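Local coordinates for protein digeranylgeranylglycerophospholipid reductase (PDB 4OPC) that reduces the double bonds of geranylgeranyl chains in archaeal membrane lipid precursors, using one FAD per monomer, to give saturated archaeols, at residues A[82-88]-A[364-370]; A[206-210]-A[358-363]; A[271-275]-A[349-353]. All coordinates share one frame; numbering follows the deposited sequence. Where two conformers were deposited one is given.

Interaction 1 of 3, residues A[82-88]-A[364-370]; sequences PDMQTVW and NYGMKKK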
ATOM      1  N   PRO A  82     -21.552   7.311   8.088  1.00 14.52           N
ATOM      2  CA  PRO A  82     -21.274   8.296   9.142  1.00 15.78           C
ATOM      3  C   PRO A  82     -22.298   8.299  10.270  1.00 16.17           C
ATOM      4  O   PRO A  82     -21.899   8.390  11.428  1.00 17.11           O
ATOM      5  CB  PRO A  82     -21.276   9.620   8.382  1.00 16.41           C
ATOM      6  CG  PRO A  82     -20.727   9.236   7.028  1.00 15.45           C
ATOM      7  CD  PRO A  82     -21.291   7.855   6.743  1.00 15.36           C
ATOM      8  N   ASP A  83     -23.586   8.191   9.949  1.00 15.69           N
ATOM      9  CA  ASP A  83     -24.611   8.151  10.994  1.00 15.41           C
ATOM     10  C   ASP A  83     -24.811   6.779  11.646  1.00 16.11           C
ATOM     11  O   ASP A  83     -25.640   6.628  12.550  1.00 19.16           O
ATOM     12  CB  ASP A  83     -25.947   8.740  10.493  1.00 16.57           C
ATOM     13  CG  ASP A  83     -26.580   7.949   9.342  1.00 17.55           C
ATOM     14  OD1 ASP A  83     -26.228   6.779   9.090  1.00 17.44           O
ATOM     15  OD2 ASP A  83     -27.496   8.511   8.691  1.00 21.07           O
ATOM     16  N   MET A  84     -24.035   5.806  11.178  1.00 16.16           N
ATOM     17  CA  MET A  84     -24.056   4.426  11.664  0.52 18.04           C
ATOM     18  C   MET A  84     -25.396   3.735  11.485  1.00 18.45           C
ATOM     19  O   MET A  84     -25.633   2.658  12.034  1.00 18.62           O
ATOM     20  CB  MET A  84     -23.590   4.341  13.115  0.52 26.16           C
ATOM     21  CG  MET A  84     -22.135   4.707  13.284  0.52 23.11           C
ATOM     22  SD  MET A  84     -21.611   4.431  14.975  0.52 21.53           S
ATOM     23  CE  MET A  84     -19.923   4.995  14.894  0.52 19.10           C
ATOM     24  N   GLN A  85     -26.268   4.342  10.682  1.00 15.13           N
ATOM     25  CA  GLN A  85     -27.567   3.743  10.415  1.00 17.77           C
ATOM     26  C   GLN A  85     -27.539   2.726   9.272  1.00 18.32           C
ATOM     27  O   GLN A  85     -28.457   1.920   9.130  1.00 21.65           O
ATOM     28  CB  GLN A  85     -28.629   4.824  10.173  1.00 20.16           C
ATOM     29  CG  GLN A  85     -28.847   5.735  11.385  1.00 18.91           C
ATOM     30  CD  GLN A  85     -29.896   6.792  11.133  1.00 21.16           C
ATOM     31  OE1 GLN A  85     -30.775   6.615  10.296  1.00 25.19           O
ATOM     32  NE2 GLN A  85     -29.797   7.903  11.850  1.00 28.10           N
ATOM     33  N   THR A  86     -26.496   2.757   8.454  1.00 17.17           N
ATOM     34  CA  THR A  86     -26.394   1.788   7.377  1.00 17.33           C
ATOM     35  C   THR A  86     -25.041   1.086   7.418  1.00 15.76           C
ATOM     36  O   THR A  86     -23.994   1.734   7.397  1.00 17.39           O
ATOM     37  CB  THR A  86     -26.583   2.442   5.991  1.00 17.04           C
ATOM     38  OG1 THR A  86     -27.799   3.201   5.970  1.00 18.46           O
ATOM     39  CG2 THR A  86     -26.641   1.371   4.920  1.00 20.14           C
ATOM     40  N   VAL A  87     -25.077  -0.243   7.479  1.00 15.93           N
ATOM     41  CA  VAL A  87     -23.869  -1.057   7.460  1.00 16.99           C
ATOM     42  C   VAL A  87     -23.897  -1.954   6.233  1.00 18.90           C
ATOM     43  O   VAL A  87     -24.844  -2.713   6.033  1.00 22.36           O
ATOM     44  CB  VAL A  87     -23.760  -1.936   8.716  1.00 17.00           C
ATOM     45  CG1 VAL A  87     -22.528  -2.832   8.633  1.00 19.75           C
ATOM     46  CG2 VAL A  87     -23.689  -1.070   9.956  1.00 22.22           C
ATOM     47  N   TRP A  88     -22.871  -1.836   5.400  1.00 19.33           N
ATOM     48  CA  TRP A  88     -22.692  -2.717   4.258  1.00 20.91           C
ATOM     49  C   TRP A  88     -21.746  -3.850   4.631  1.00 19.98           C
ATOM     50  O   TRP A  88     -20.675  -3.619   5.203  1.00 22.82           O
ATOM     51  CB  TRP A  88     -22.131  -1.943   3.066  1.00 21.06           C
ATOM     52  CG  TRP A  88     -23.139  -1.076   2.347  1.00 22.61           C
ATOM     53  CD1 TRP A  88     -24.466  -0.919   2.649  1.00 26.27           C
ATOM     54  CD2 TRP A  88     -22.889  -0.245   1.207  1.00 20.59           C
ATOM     55  NE1 TRP A  88     -25.054  -0.046   1.759  1.00 25.31           N
ATOM     56  CE2 TRP A  88     -24.108   0.375   0.862  1.00 23.01           C
ATOM     57  CE3 TRP A  88     -21.753   0.024   0.432  1.00 24.60           C
ATOM     58  CZ2 TRP A  88     -24.218   1.261  -0.210  1.00 24.93           C
ATOM     59  CZ3 TRP A  88     -21.866   0.900  -0.634  1.00 23.93           C
ATOM     60  CH2 TRP A  88     -23.090   1.505  -0.945  1.00 27.96           C
ATOM     61  N   ASN A 364     -24.195   9.120   3.896  1.00 15.99           N
ATOM     62  CA  ASN A 364     -25.380   8.590   4.562  1.00 15.88           C
ATOM     63  C   ASN A 364     -26.509   8.298   3.578  1.00 17.08           C
ATOM     64  O   ASN A 364     -27.148   7.247   3.644  1.00 19.46           O
ATOM     65  CB  ASN A 364     -25.894   9.564   5.626  1.00 16.18           C
ATOM     66  CG  ASN A 364     -25.006   9.597   6.856  1.00 17.37           C
ATOM     67  OD1 ASN A 364     -24.371   8.597   7.203  1.00 17.14           O
ATOM     68  ND2 ASN A 364     -24.963  10.735   7.526  1.00 19.93           N
ATOM     69  N   TYR A 365     -26.767   9.249   2.685  1.00 16.04           N
ATOM     70  CA  TYR A 365     -27.840   9.117   1.712  1.00 16.78           C
ATOM     71  C   TYR A 365     -27.561   7.990   0.727  1.00 17.28           C
ATOM     72  O   TYR A 365     -28.427   7.145   0.483  1.00 20.30           O
ATOM     73  CB  TYR A 365     -27.996  10.433   0.963  1.00 18.14           C
ATOM     74  CG  TYR A 365     -29.148  10.468   0.002  1.00 19.30           C
ATOM     75  CD1 TYR A 365     -30.434  10.728   0.449  1.00 19.68           C
ATOM     76  CD2 TYR A 365     -28.950  10.257  -1.357  1.00 20.57           C
ATOM     77  CE1 TYR A 365     -31.504  10.779  -0.434  1.00 22.20           C
ATOM     78  CE2 TYR A 365     -30.010  10.304  -2.245  1.00 24.83           C
ATOM     79  CZ  TYR A 365     -31.275  10.559  -1.778  1.00 21.48           C
ATOM     80  OH  TYR A 365     -32.332  10.609  -2.660  1.00 25.94           O
ATOM     81  N   GLY A 366     -26.360   7.985   0.160  1.00 19.14           N
ATOM     82  CA  GLY A 366     -25.985   6.993  -0.830  1.00 20.73           C
ATOM     83  C   GLY A 366     -26.003   5.583  -0.266  1.00 21.32           C
ATOM     84  O   GLY A 366     -26.462   4.653  -0.923  1.00 24.45           O
ATOM     85  N   MET A 367     -25.525   5.416   0.962  1.00 17.67           N
ATOM     86  CA  MET A 367     -25.546   4.096   1.586  1.00 17.19           C
ATOM     87  C   MET A 367     -26.963   3.659   1.945  1.00 21.75           C
ATOM     88  O   MET A 367     -27.356   2.522   1.672  1.00 21.68           O
ATOM     89  CB  MET A 367     -24.631   4.055   2.803  1.00 16.69           C
ATOM     90  CG  MET A 367     -23.164   4.155   2.417  1.00 19.50           C
ATOM     91  SD  MET A 367     -22.007   3.913   3.777  1.00 18.89           S
ATOM     92  CE  MET A 367     -22.319   2.191   4.166  1.00 21.15           C
ATOM     93  N   LYS A 368     -27.741   4.559   2.538  1.00 20.14           N
ATOM     94  CA  LYS A 368     -29.104   4.206   2.923  1.00 22.19           C
ATOM     95  C   LYS A 368     -29.971   3.861   1.715  1.00 21.15           C
ATOM     96  O   LYS A 368     -30.781   2.926   1.768  1.00 26.21           O
ATOM     97  CB  LYS A 368     -29.757   5.322   3.740  1.00 21.69           C
ATOM     98  CG  LYS A 368     -31.216   5.040   4.090  1.00 28.34           C
ATOM     99  CD  LYS A 368     -31.729   5.965   5.182  1.00 34.04           C
ATOM    100  CE  LYS A 368     -31.105   5.631   6.531  1.00 33.45           C
ATOM    101  NZ  LYS A 368     -31.651   6.508   7.605  1.00 37.56           N
ATOM    102  N   LYS A 369     -29.798   4.612   0.629  1.00 20.46           N
ATOM    103  CA  LYS A 369     -30.609   4.414  -0.570  1.00 22.66           C
ATOM    104  C   LYS A 369     -30.057   3.315  -1.470  1.00 21.28           C
ATOM    105  O   LYS A 369     -30.636   3.050  -2.532  1.00 27.00           O
ATOM    106  CB  LYS A 369     -30.720   5.712  -1.378  1.00 26.12           C
ATOM    107  CG  LYS A 369     -31.406   6.860  -0.660  1.00 28.19           C
ATOM    108  CD  LYS A 369     -32.919   6.736  -0.696  1.00 35.06           C
ATOM    109  CE  LYS A 369     -33.578   7.943  -0.041  1.00 43.32           C
ATOM    110  NZ  LYS A 369     -35.064   7.882  -0.081  1.00 55.64           N
ATOM    111  N   LYS A 370     -28.959   2.689  -1.060  1.00 24.72           N
ATOM    112  CA  LYS A 370     -28.329   1.629  -1.845  1.00 29.18           C
ATOM    113  C   LYS A 370     -27.962   2.106  -3.248  1.00 26.70           C
ATOM    114  O   LYS A 370     -28.317   1.470  -4.246  1.00 29.11           O
ATOM    115  CB  LYS A 370     -29.238   0.396  -1.924  1.00 38.75           C
ATOM    116  CG  LYS A 370     -29.313  -0.400  -0.635  1.00 46.26           C
ATOM    117  CD  LYS A 370     -27.926  -0.857  -0.208  1.00 63.59           C
ATOM    118  CE  LYS A 370     -27.267  -1.723  -1.271  1.00 46.40           C
ATOM    119  NZ  LYS A 370     -25.814  -1.919  -1.001  1.00 55.45           N
TER
HETATM  120  O   HOH W   1     -27.186   5.769   6.427  1.00 20.16           O
HETATM  121  O   HOH W   2     -29.222   8.178   6.818  1.00 31.24           O
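W88 is held between two side chains of the helix end at 364-370. K370 NZ lies over one face, 3.7 Å from the centroid of the five-membered ring, a cation-pi contact; the M367 methyl CE sits over the opposite face, 3.9 Å from the same centroid and only 12° off the normal, a CH-pi contact. The bend of M367 at chi3 (66°) turns CE over the pyrrole part, while its SD stands above the six-membered ring at a greater distance, a Met-aromatic contact. A flat, electron-rich indole suits this place because it can take a cation and a thioether at once. W88 NE1 gives a weak hydrogen bond (3.4 Å) to M367 O.

Toward the turn, N364 OD1 receives the D83 backbone N at 2.9 Å, and the D83 carboxylate stacks on the N364 amide with planes 7° apart. K368 NZ reaches Q85 OE1 at 2.8 Å on the solvent side. T86 lays CG2 against the backbone of M367, and its OG1 gives its hydrogen to a water that in turn donates to D83 OD1 and N364 O.

Second-shell bonds fix these groups. D83 OD1 accepts from Q85 N and from S81 OG, which also bonds T86 N and probably helps to hold the loop's shape; K370 NZ is steadied by I372 O. On the helix side the positive phi of K370 lets the chain turn back and bond into the last turn. The contact thus joins an Asx turn, leading into strand 87-97, to the Schellman motif that ends helix 360-368, with W88 close to the bound phospholipid.

Interaction 2 of 3, residues A[206-210]-A[358-363]; sequences FIDQE and LSNDDI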
ATOM      1  N   PHE A 206     -15.360   2.581   9.547  1.00 12.76           N
ATOM      2  CA  PHE A 206     -16.337   3.630   9.796  1.00 12.28           C
ATOM      3  C   PHE A 206     -15.993   4.840   8.955  1.00 13.09           C
ATOM      4  O   PHE A 206     -14.966   5.491   9.169  1.00 13.85           O
ATOM      5  CB  PHE A 206     -16.323   4.029  11.272  1.00 13.44           C
ATOM      6  CG  PHE A 206     -16.556   2.891  12.229  1.00 15.62           C
ATOM      7  CD1 PHE A 206     -17.833   2.562  12.645  1.00 18.71           C
ATOM      8  CD2 PHE A 206     -15.486   2.176  12.742  1.00 15.82           C
ATOM      9  CE1 PHE A 206     -18.037   1.526  13.553  1.00 18.93           C
ATOM     10  CE2 PHE A 206     -15.692   1.144  13.640  1.00 20.05           C
ATOM     11  CZ  PHE A 206     -16.960   0.820  14.037  1.00 20.43           C
ATOM     12  N   ILE A 207     -16.854   5.144   7.993  1.00 14.77           N
ATOM     13  CA  ILE A 207     -16.666   6.325   7.175  1.00 15.62           C
ATOM     14  C   ILE A 207     -17.217   7.532   7.922  1.00 14.83           C
ATOM     15  O   ILE A 207     -18.330   7.487   8.441  1.00 16.28           O
ATOM     16  CB  ILE A 207     -17.405   6.183   5.845  1.00 16.78           C
ATOM     17  CG1 ILE A 207     -16.984   4.888   5.159  1.00 20.46           C
ATOM     18  CG2 ILE A 207     -17.120   7.385   4.959  1.00 22.84           C
ATOM     19  CD1 ILE A 207     -15.493   4.788   4.906  1.00 33.80           C
ATOM     20  N   ASP A 208     -16.435   8.605   8.001  1.00 13.86           N
ATOM     21  CA  ASP A 208     -16.903   9.830   8.630  1.00 15.04           C
ATOM     22  C   ASP A 208     -15.958  10.990   8.321  1.00 19.38           C
ATOM     23  O   ASP A 208     -14.822  11.024   8.799  1.00 18.53           O
ATOM     24  CB  ASP A 208     -17.048   9.648  10.146  1.00 16.47           C
ATOM     25  CG  ASP A 208     -17.842  10.764  10.793  1.00 18.01           C
ATOM     26  OD1 ASP A 208     -17.603  11.951  10.479  1.00 18.45           O
ATOM     27  OD2 ASP A 208     -18.720  10.476  11.625  1.00 21.56           O
ATOM     28  N   GLN A 209     -16.435  11.947   7.532  1.00 15.91           N
ATOM     29  CA  GLN A 209     -15.600  13.061   7.108  1.00 18.30           C
ATOM     30  C   GLN A 209     -15.289  14.063   8.217  1.00 18.82           C
ATOM     31  O   GLN A 209     -14.374  14.880   8.077  1.00 26.48           O
ATOM     32  CB  GLN A 209     -16.223  13.750   5.888  1.00 21.82           C
ATOM     33  CG  GLN A 209     -16.419  12.812   4.710  1.00 28.79           C
ATOM     34  CD  GLN A 209     -15.187  11.958   4.390  1.00 62.37           C
ATOM     35  OE1 GLN A 209     -14.041  12.390   4.549  1.00 37.09           O
ATOM     36  NE2 GLN A 209     -15.428  10.736   3.933  1.00 55.78           N
ATOM     37  N   GLU A 210     -16.035  14.011   9.316  1.00 17.49           N
ATOM     38  CA  GLU A 210     -15.780  14.891  10.449  1.00 19.75           C
ATOM     39  C   GLU A 210     -14.743  14.309  11.407  1.00 19.03           C
ATOM     40  O   GLU A 210     -13.895  15.034  11.930  1.00 21.55           O
ATOM     41  CB  GLU A 210     -17.069  15.182  11.213  1.00 25.57           C
ATOM     42  CG  GLU A 210     -18.046  16.040  10.447  1.00 35.44           C
ATOM     43  CD  GLU A 210     -19.313  16.316  11.234  1.00 48.77           C
ATOM     44  OE1 GLU A 210     -19.388  15.894  12.410  1.00 56.77           O
ATOM     45  OE2 GLU A 210     -20.232  16.950  10.673  1.00 50.50           O
ATOM     46  N   LEU A 358     -16.839  13.825  -0.818  1.00 15.58           N
ATOM     47  CA  LEU A 358     -18.250  13.653  -0.454  1.00 17.32           C
ATOM     48  C   LEU A 358     -18.489  14.109   0.975  1.00 15.44           C
ATOM     49  O   LEU A 358     -17.606  13.986   1.826  1.00 17.34           O
ATOM     50  CB  LEU A 358     -18.683  12.194  -0.607  1.00 15.69           C
ATOM     51  CG  LEU A 358     -18.687  11.628  -2.032  1.00 16.82           C
ATOM     52  CD1 LEU A 358     -19.106  10.157  -2.009  1.00 18.99           C
ATOM     53  CD2 LEU A 358     -19.592  12.439  -2.960  1.00 18.44           C
ATOM     54  N   SER A 359     -19.673  14.654   1.237  1.00 16.34           N
ATOM     55  CA  SER A 359     -20.035  15.033   2.597  1.00 14.92           C
ATOM     56  C   SER A 359     -20.595  13.843   3.358  1.00 15.14           C
ATOM     57  O   SER A 359     -20.987  12.837   2.755  1.00 15.03           O
ATOM     58  CB  SER A 359     -21.082  16.142   2.575  1.00 15.51           C
ATOM     59  OG  SER A 359     -22.321  15.647   2.088  1.00 17.62           O
ATOM     60  N   ASN A 360     -20.659  13.962   4.682  1.00 15.19           N
ATOM     61  CA  ASN A 360     -21.332  12.937   5.468  1.00 15.26           C
ATOM     62  C   ASN A 360     -22.766  12.734   4.990  1.00 15.16           C
ATOM     63  O   ASN A 360     -23.237  11.606   4.917  1.00 16.72           O
ATOM     64  CB  ASN A 360     -21.310  13.252   6.968  1.00 16.23           C
ATOM     65  CG  ASN A 360     -20.019  12.838   7.625  1.00 17.33           C
ATOM     66  OD1 ASN A 360     -19.190  12.164   7.015  1.00 16.83           O
ATOM     67  ND2 ASN A 360     -19.839  13.231   8.872  1.00 18.15           N
ATOM     68  N   ASP A 361     -23.464  13.822   4.665  1.00 15.48           N
ATOM     69  CA  ASP A 361     -24.845  13.696   4.198  1.00 16.00           C
ATOM     70  C   ASP A 361     -24.894  12.887   2.908  1.00 14.97           C
ATOM     71  O   ASP A 361     -25.799  12.070   2.726  1.00 17.19           O
ATOM     72  CB  ASP A 361     -25.503  15.066   3.982  1.00 17.95           C
ATOM     73  CG  ASP A 361     -25.850  15.769   5.286  1.00 23.25           C
ATOM     74  OD1 ASP A 361     -25.936  15.102   6.341  1.00 25.04           O
ATOM     75  OD2 ASP A 361     -26.044  17.002   5.249  1.00 28.81           O
ATOM     76  N   ASP A 362     -23.927  13.116   2.021  1.00 15.39           N
ATOM     77  CA  ASP A 362     -23.847  12.362   0.762  1.00 15.93           C
ATOM     78  C   ASP A 362     -23.669  10.867   1.005  1.00 16.86           C
ATOM     79  O   ASP A 362     -24.331  10.040   0.365  1.00 18.19           O
ATOM     80  CB  ASP A 362     -22.663  12.807  -0.091  1.00 16.86           C
ATOM     81  CG  ASP A 362     -22.809  14.194  -0.653  1.00 16.70           C
ATOM     82  OD1 ASP A 362     -23.944  14.654  -0.877  1.00 17.34           O
ATOM     83  OD2 ASP A 362     -21.753  14.803  -0.928  1.00 18.81           O
ATOM     84  N   ILE A 363     -22.758  10.527   1.907  1.00 17.32           N
ATOM     85  CA  ILE A 363     -22.452   9.131   2.186  1.00 14.94           C
ATOM     86  C   ILE A 363     -23.618   8.448   2.901  1.00 18.88           C
ATOM     87  O   ILE A 363     -24.012   7.334   2.538  1.00 18.46           O
ATOM     88  CB  ILE A 363     -21.162   9.018   2.985  1.00 16.06           C
ATOM     89  CG1 ILE A 363     -20.032   9.692   2.198  1.00 17.30           C
ATOM     90  CG2 ILE A 363     -20.835   7.544   3.267  1.00 17.91           C
ATOM     91  CD1 ILE A 363     -18.801  10.053   3.026  1.00 21.47           C
TER
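N360 meets the loop 206-210 with both ends of its amide. OD1 takes the backbone N-H of Q209 at 2.8 Å in a nearly straight bond (164°), while ND2 gives to D208 OD1 at 3.0 Å. That carboxylate oxygen is approached from well above its plane, and the D208 and N360 planes stand 84° apart. An asparagine suits the place because one short side chain offers an acceptor and a donor together. D208 OD1 also receives E210 N, closing an Asx turn, and T211 N beyond it; D208 CG, anti to its backbone N (chi1 -166°), brings the carboxylate back toward N360.

The close-packed side centres on two isoleucines. I207 CG2 rests on I363 CD1 at 3.7 Å, the two branched chains crossing at about a right angle. The polar Q209 lies along it: CG meets L358 O at 3.3 Å, the bend at chi2 turns the amide so that NE2 meets I363 CD1, and OE1 is taken by G214 N. The looser side is that of exposed E210, whose extended chain merely brushes N360 ND2 with CG.

S359 and D362 form a capping box that starts helix 360-368, with D362 also paired to R403. The contact therefore sets the first turn of this helix against the loop between strands 202-206 and 216-221, where I207 also touches Y216 and the bound phospholipid.

Interaction 3 of 3, residues A[271-275]-A[349-353]; sequences PTRRP and DIFRR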
ATOM      1  N   PRO A 271       0.958   6.067   1.466  1.00 10.22           N
ATOM      2  CA  PRO A 271       0.581   6.648   0.166  1.00 12.24           C
ATOM      3  C   PRO A 271      -0.780   6.147  -0.305  1.00 11.81           C
ATOM      4  O   PRO A 271      -1.179   5.033   0.024  1.00 13.59           O
ATOM      5  CB  PRO A 271       1.693   6.174  -0.773  1.00 14.17           C
ATOM      6  CG  PRO A 271       2.217   4.906  -0.131  1.00 16.45           C
ATOM      7  CD  PRO A 271       2.041   5.074   1.360  1.00 12.81           C
ATOM      8  N   THR A 272      -1.515   6.981  -1.038  1.00 11.91           N
ATOM      9  CA  THR A 272      -2.848   6.604  -1.506  1.00 12.61           C
ATOM     10  C   THR A 272      -3.045   7.011  -2.956  1.00 14.21           C
ATOM     11  O   THR A 272      -3.964   7.745  -3.280  1.00 16.99           O
ATOM     12  CB  THR A 272      -3.952   7.280  -0.667  1.00 15.10           C
ATOM     13  OG1 THR A 272      -3.838   8.706  -0.786  1.00 16.44           O
ATOM     14  CG2 THR A 272      -3.864   6.894   0.813  1.00 17.16           C
ATOM     15  N   ARG A 273      -2.199   6.522  -3.844  1.00 11.86           N
ATOM     16  CA  ARG A 273      -2.241   6.932  -5.247  1.00 11.76           C
ATOM     17  C   ARG A 273      -1.796   5.803  -6.169  1.00 11.61           C
ATOM     18  O   ARG A 273      -1.383   4.728  -5.706  1.00 11.80           O
ATOM     19  CB  ARG A 273      -1.342   8.152  -5.477  1.00 12.40           C
ATOM     20  CG  ARG A 273       0.072   7.991  -4.944  1.00 11.81           C
ATOM     21  CD  ARG A 273       1.030   8.933  -5.694  1.00 12.59           C
ATOM     22  NE  ARG A 273       1.430   8.362  -6.982  1.00 12.91           N
ATOM     23  CZ  ARG A 273       2.299   8.926  -7.812  1.00 14.40           C
ATOM     24  NH1 ARG A 273       2.668   8.296  -8.929  1.00 13.98           N
ATOM     25  NH2 ARG A 273       2.815  10.118  -7.531  1.00 14.51           N
ATOM     26  N   ARG A 274      -1.892   6.054  -7.475  1.00 11.40           N
ATOM     27  CA  ARG A 274      -1.309   5.188  -8.496  1.00 12.13           C
ATOM     28  C   ARG A 274       0.173   4.934  -8.181  1.00 10.62           C
ATOM     29  O   ARG A 274       0.810   5.720  -7.475  1.00 11.27           O
ATOM     30  CB  ARG A 274      -1.458   5.864  -9.858  1.00 12.68           C
ATOM     31  CG  ARG A 274      -0.688   7.165  -9.951  1.00 13.25           C
ATOM     32  CD  ARG A 274      -1.386   8.191 -10.855  1.00 15.96           C
ATOM     33  NE  ARG A 274      -0.616   9.432 -10.879  1.00 16.80           N
ATOM     34  CZ  ARG A 274      -0.660  10.369  -9.935  1.00 17.09           C
ATOM     35  NH1 ARG A 274      -1.445  10.224  -8.875  1.00 15.27           N
ATOM     36  NH2 ARG A 274       0.089  11.457 -10.053  1.00 23.53           N
ATOM     37  N   PRO A 275       0.741   3.835  -8.696  1.00 11.30           N
ATOM     38  CA  PRO A 275       2.151   3.580  -8.357  1.00 11.59           C
ATOM     39  C   PRO A 275       3.105   4.586  -9.000  1.00 11.20           C
ATOM     40  O   PRO A 275       2.700   5.420  -9.816  1.00 11.80           O
ATOM     41  CB  PRO A 275       2.406   2.170  -8.908  1.00 15.04           C
ATOM     42  CG  PRO A 275       1.321   1.931  -9.915  1.00 15.03           C
ATOM     43  CD  PRO A 275       0.146   2.773  -9.524  1.00 14.52           C
ATOM     44  N   ASP A 349      -7.349   5.548  -7.800  1.00 12.50           N
ATOM     45  CA  ASP A 349      -6.802   6.870  -7.477  1.00 12.83           C
ATOM     46  C   ASP A 349      -7.860   7.929  -7.843  1.00 13.56           C
ATOM     47  O   ASP A 349      -8.120   8.862  -7.082  1.00 13.71           O
ATOM     48  CB  ASP A 349      -5.463   7.037  -8.231  1.00 11.86           C
ATOM     49  CG  ASP A 349      -4.633   8.241  -7.794  1.00 13.73           C
ATOM     50  OD1 ASP A 349      -5.127   9.131  -7.064  1.00 16.46           O
ATOM     51  OD2 ASP A 349      -3.468   8.306  -8.235  1.00 12.90           O
ATOM     52  N   ILE A 350      -8.510   7.761  -8.991  1.00 12.47           N
ATOM     53  CA  ILE A 350      -9.625   8.621  -9.403  0.67 12.33           C
ATOM     54  C   ILE A 350     -10.796   8.490  -8.430  1.00 12.13           C
ATOM     55  O   ILE A 350     -11.347   9.485  -7.938  1.00 14.29           O
ATOM     56  CB  ILE A 350     -10.120   8.244 -10.823  0.67 11.44           C
ATOM     57  CG1 ILE A 350      -9.067   8.596 -11.876  0.67 19.14           C
ATOM     58  CG2 ILE A 350     -11.424   8.941 -11.143  0.67 14.77           C
ATOM     59  CD1 ILE A 350      -8.857  10.084 -12.078  0.67 19.38           C
ATOM     60  N   PHE A 351     -11.188   7.252  -8.140  1.00 13.12           N
ATOM     61  CA  PHE A 351     -12.347   7.008  -7.292  1.00 15.07           C
ATOM     62  C   PHE A 351     -12.147   7.589  -5.888  1.00 12.21           C
ATOM     63  O   PHE A 351     -13.051   8.240  -5.349  1.00 13.91           O
ATOM     64  CB  PHE A 351     -12.667   5.504  -7.277  1.00 15.56           C
ATOM     65  CG  PHE A 351     -14.010   5.157  -6.697  1.00 14.20           C
ATOM     66  CD1 PHE A 351     -15.152   5.864  -7.042  1.00 18.06           C
ATOM     67  CD2 PHE A 351     -14.137   4.079  -5.844  1.00 17.95           C
ATOM     68  CE1 PHE A 351     -16.386   5.523  -6.504  1.00 18.83           C
ATOM     69  CE2 PHE A 351     -15.371   3.737  -5.312  1.00 22.21           C
ATOM     70  CZ  PHE A 351     -16.495   4.458  -5.659  1.00 19.86           C
ATOM     71  N   ARG A 352     -10.954   7.403  -5.323  1.00 12.69           N
ATOM     72  CA  ARG A 352     -10.611   7.990  -4.029  1.00 13.15           C
ATOM     73  C   ARG A 352     -10.851   9.502  -3.971  1.00 11.90           C
ATOM     74  O   ARG A 352     -11.359  10.020  -2.974  1.00 13.84           O
ATOM     75  CB  ARG A 352      -9.134   7.698  -3.688  1.00 15.32           C
ATOM     76  CG  ARG A 352      -8.513   8.753  -2.767  1.00 23.19           C
ATOM     77  CD  ARG A 352      -7.028   8.600  -2.578  1.00 28.22           C
ATOM     78  NE  ARG A 352      -6.213   9.138  -3.670  1.00 35.77           N
ATOM     79  CZ  ARG A 352      -5.683  10.358  -3.675  1.00 18.41           C
ATOM     80  NH1 ARG A 352      -5.895  11.167  -2.654  1.00 19.29           N
ATOM     81  NH2 ARG A 352      -4.895  10.749  -4.667  1.00 18.55           N
ATOM     82  N   ARG A 353     -10.443  10.208  -5.015  1.00 12.87           N
ATOM     83  CA  ARG A 353     -10.549  11.663  -5.041  1.00 14.68           C
ATOM     84  C   ARG A 353     -12.004  12.084  -4.937  1.00 14.29           C
ATOM     85  O   ARG A 353     -12.351  13.033  -4.233  1.00 16.69           O
ATOM     86  CB  ARG A 353      -9.922  12.203  -6.322  1.00 14.72           C
ATOM     87  CG  ARG A 353      -8.415  12.057  -6.353  1.00 15.52           C
ATOM     88  CD  ARG A 353      -7.873  12.166  -7.768  1.00 15.59           C
ATOM     89  NE  ARG A 353      -6.507  11.659  -7.793  1.00 15.62           N
ATOM     90  CZ  ARG A 353      -5.429  12.386  -8.065  1.00 17.29           C
ATOM     91  NH1 ARG A 353      -5.540  13.665  -8.401  1.00 21.28           N
ATOM     92  NH2 ARG A 353      -4.235  11.821  -8.025  1.00 18.25           N
TER
HETATM   93  O   HOH W   3      -1.650  13.033  -8.081  1.00 23.03           O
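D349 OD2 lies at the edge of the R274 guanidinium, in its plane, while the guanidinium of R273 covers one face, its CZ 3.9 Å above that plane. T272 lies over one face of the R352 guanidinium, carbonyl O and OG1 both on that side, and the CG methylene of R353 over the other. T272 O is 2.7 Å from R352 NE but is not hydrogen-bonded to it. R353 presents an edge, with NE and NH2 both directed at D349 OD1.

D349 OD2 takes R274 N at 2.9 Å in an almost straight bond (174°), from above the carboxylate plane, and R274 NH1, also at 2.9 Å, on the syn side. Its OD1 takes R352 NH2 at 2.9 Å and the two nitrogens of R353, NE being 3.0 Å away. CG of D349 is anti to the backbone N (chi1 -169°), which carries the carboxylate out to the loop 271-275. A short aspartate suits this place, since both its oxygens can be shared while long arginines reach in.

R274 NH1 and R353 NH2 come within 3.3 Å and both give to one water, while D182 adds a second carboxylate, a salt-bridge partner of R352. R273 turns to other acceptors: NE donates to R274 O at 2.8 Å, and NH1 pairs with E176. R353 NH1 is bonded to N449 of the C-terminal helix.

This buried salt-bridge network ties the loop after strand 261-271 to helix 332-357. Five donors probably keep D349 ionised, and its charge, with that of D182, should help to offset the arginines, of which R352 touches the bound phospholipid.

Interactions 1 and 2 are neighbours on helix 360-368: the first engages its C-terminal half and the second its opening turn, and P82 touches both I207 and N360, so the two loops meet there. Both are partly buried and mix side-chain hydrogen bonds with apolar contacts, with exposed E210, Q85 and K368 toward solvent. Interaction 3 lies deeper, on the preceding helix 332-357, about 18 Å between centres from interaction 2, and is dominated by salt bridges. Hydrogen bonds to asparagine side chains, and in interaction 1 contacts to an indole, join loops to helix 360-368, whereas charge pairing marks the buried contact. Each has a residue beside the bound phospholipid: W88, I207 and R352.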